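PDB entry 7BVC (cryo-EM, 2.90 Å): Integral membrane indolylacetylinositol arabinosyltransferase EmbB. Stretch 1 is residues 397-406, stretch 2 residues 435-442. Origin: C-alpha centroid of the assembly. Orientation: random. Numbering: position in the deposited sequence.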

# COMPACT_ATOMS: atom_id res chain seq x y z
N GLY B 397 21.37 -15.65 18.98
CA GLY B 397 21.52 -17.05 18.63
C GLY B 397 22.25 -17.25 17.32
O GLY B 397 23.13 -18.10 17.20
N ALA B 398 21.89 -16.45 16.31
CA ALA B 398 22.57 -16.52 15.02
C ALA B 398 24.02 -16.07 15.12
O ALA B 398 24.84 -16.50 14.29
CB ALA B 398 21.83 -15.67 13.99
N LEU B 399 24.36 -15.23 16.09
CA LEU B 399 25.76 -14.86 16.28
C LEU B 399 26.53 -15.96 17.01
O LEU B 399 27.69 -16.24 16.66
CB LEU B 399 25.86 -13.54 17.05
CG LEU B 399 27.22 -12.85 17.06
CD1 LEU B 399 27.57 -12.33 15.68
CD2 LEU B 399 27.23 -11.73 18.08
N ILE B 400 25.91 -16.59 18.01
CA ILE B 400 26.56 -17.68 18.72
C ILE B 400 26.82 -18.86 17.79
O ILE B 400 27.85 -19.53 17.87
CB ILE B 400 25.72 -18.10 19.94
CG1 ILE B 400 25.67 -16.98 20.97
CG2 ILE B 400 26.29 -19.35 20.58
CD1 ILE B 400 24.77 -17.28 22.15
N THR B 401 25.88 -19.12 16.87
CA THR B 401 26.08 -20.20 15.91
C THR B 401 27.30 -19.95 15.03
O THR B 401 28.13 -20.84 14.83
CB THR B 401 24.82 -20.37 15.05
OG1 THR B 401 23.71 -20.68 15.89
CG2 THR B 401 25.02 -21.49 14.05
N TYR B 402 27.42 -18.73 14.50
CA TYR B 402 28.57 -18.37 13.69
C TYR B 402 29.87 -18.48 14.49
O TYR B 402 30.87 -19.00 13.98
CB TYR B 402 28.40 -16.95 13.14
CG TYR B 402 29.62 -16.37 12.46
CD1 TYR B 402 29.90 -16.68 11.14
CD2 TYR B 402 30.46 -15.50 13.13
CE1 TYR B 402 31.01 -16.14 10.51
CE2 TYR B 402 31.57 -14.97 12.51
CZ TYR B 402 31.84 -15.29 11.20
OH TYR B 402 32.94 -14.76 10.57
N VAL B 403 29.86 -18.01 15.74
CA VAL B 403 31.07 -18.07 16.56
C VAL B 403 31.48 -19.52 16.80
O VAL B 403 32.66 -19.87 16.72
CB VAL B 403 30.85 -17.31 17.88
CG1 VAL B 403 31.99 -17.59 18.84
CG2 VAL B 403 30.74 -15.82 17.61
N LEU B 404 30.50 -20.39 17.08
CA LEU B 404 30.81 -21.79 17.35
C LEU B 404 31.32 -22.50 16.10
O LEU B 404 32.24 -23.32 16.18
CB LEU B 404 29.58 -22.50 17.91
CG LEU B 404 29.24 -22.20 19.36
CD1 LEU B 404 27.95 -22.90 19.76
CD2 LEU B 404 30.38 -22.62 20.27
N ILE B 405 30.75 -22.18 14.94
CA ILE B 405 31.22 -22.81 13.70
C ILE B 405 32.63 -22.34 13.37
O ILE B 405 33.47 -23.13 12.92
CB ILE B 405 30.23 -22.53 12.56
CG1 ILE B 405 29.11 -23.56 12.58
CG2 ILE B 405 30.94 -22.54 11.21
CD1 ILE B 405 28.08 -23.35 11.52
N GLU B 406 32.92 -21.06 13.60
CA GLU B 406 34.29 -20.58 13.38
C GLU B 406 35.26 -21.23 14.36
O GLU B 406 36.40 -21.52 13.98
CB GLU B 406 34.34 -19.06 13.49
CG GLU B 406 33.61 -18.34 12.38
CD GLU B 406 34.36 -18.37 11.07
OE1 GLU B 406 35.58 -18.65 11.08
OE2 GLU B 406 33.74 -18.11 10.02
N LEU B 435 14.76 -18.65 10.90
CA LEU B 435 15.46 -19.37 9.85
C LEU B 435 16.78 -18.71 9.47
O LEU B 435 17.54 -19.27 8.68
CB LEU B 435 14.57 -19.48 8.61
CG LEU B 435 13.73 -20.74 8.48
CD1 LEU B 435 12.68 -20.57 7.39
CD2 LEU B 435 14.61 -21.94 8.18
N ILE B 436 17.08 -17.53 10.02
CA ILE B 436 18.29 -16.80 9.68
C ILE B 436 19.50 -17.46 10.35
O ILE B 436 20.64 -17.05 10.13
CB ILE B 436 18.18 -15.33 10.10
CG1 ILE B 436 18.39 -15.18 11.60
CG2 ILE B 436 16.84 -14.76 9.68
CD1 ILE B 436 18.82 -13.80 12.03
N ALA B 437 19.25 -18.48 11.16
CA ALA B 437 20.32 -19.16 11.88
C ALA B 437 20.90 -20.34 11.11
O ALA B 437 22.07 -20.68 11.32
CB ALA B 437 19.82 -19.65 13.24
N VAL B 438 20.11 -20.97 10.24
CA VAL B 438 20.66 -22.02 9.38
C VAL B 438 21.51 -21.46 8.26
O VAL B 438 22.23 -22.21 7.60
CB VAL B 438 19.54 -22.90 8.79
CG1 VAL B 438 18.71 -23.51 9.91
CG2 VAL B 438 18.68 -22.10 7.84
N ALA B 439 21.44 -20.15 8.02
CA ALA B 439 22.37 -19.52 7.08
C ALA B 439 23.80 -19.66 7.57
O ALA B 439 24.72 -19.87 6.77
CB ALA B 439 22.01 -18.05 6.90
N ALA B 440 24.01 -19.57 8.88
CA ALA B 440 25.34 -19.76 9.45
C ALA B 440 25.84 -21.19 9.29
O ALA B 440 27.05 -21.41 9.27
CB ALA B 440 25.34 -19.38 10.93
N LEU B 441 24.93 -22.16 9.16
CA LEU B 441 25.31 -23.55 8.92
C LEU B 441 25.59 -23.82 7.45
O LEU B 441 26.53 -24.55 7.12
CB LEU B 441 24.21 -24.49 9.42
CG LEU B 441 23.85 -24.44 10.90
CD1 LEU B 441 22.51 -25.12 11.14
CD2 LEU B 441 24.92 -25.10 11.73
N LEU B 442 24.78 -23.24 6.56
CA LEU B 442 25.03 -23.38 5.13
C LEU B 442 26.34 -22.70 4.73
O LEU B 442 27.09 -23.22 3.91
CB LEU B 442 23.87 -22.81 4.32
CG LEU B 442 22.70 -23.75 3.99
CD1 LEU B 442 21.89 -24.12 5.22
CD2 LEU B 442 21.81 -23.11 2.94

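Small side chains let helical segments approach closely, and the contact between residues 397-406 and 435-442 of EmbB illustrates the principle. The backbones come nearest where alanine meets alanine: the CA atoms of Ala398 and Ala437 lie 4.7 Å apart. No hydrogen bond crosses the contact, so the fit rests on shape.

The central bump is the methyl of Ala440. It sits in a shallow hollow on the first helix, 3.8 Å from Thr401 CG2, measured from Ala440 CB, while the same CB lies 4.2 Å from Tyr402 N and 4.5 Å from Ala398 O. A single carbon thus touches both backbone and side chain. Thr401, in the m rotamer, turns its methyl CG2 to this contact, while its OG1 donates a hydrogen bond to Gly397 O at 3.0 Å within the helix; CG2 also lies 4.1 Å from Ala437 O.

Larger side chains close the two ends. Ile436 has a CA-to-CB bond directed sideways, yet its extended chain brings CD1 to 4.0 Å from Ala398 CB. Further along, where the backbones diverge to 7.6 Å between the CA atoms of Ile405 and Leu441, branched side chains span the wider gap: Ile405 CD1 packs 3.6 Å from Leu441 CD2 and presses to 3.1 Å from Ala440 O, a tight approach for a methyl.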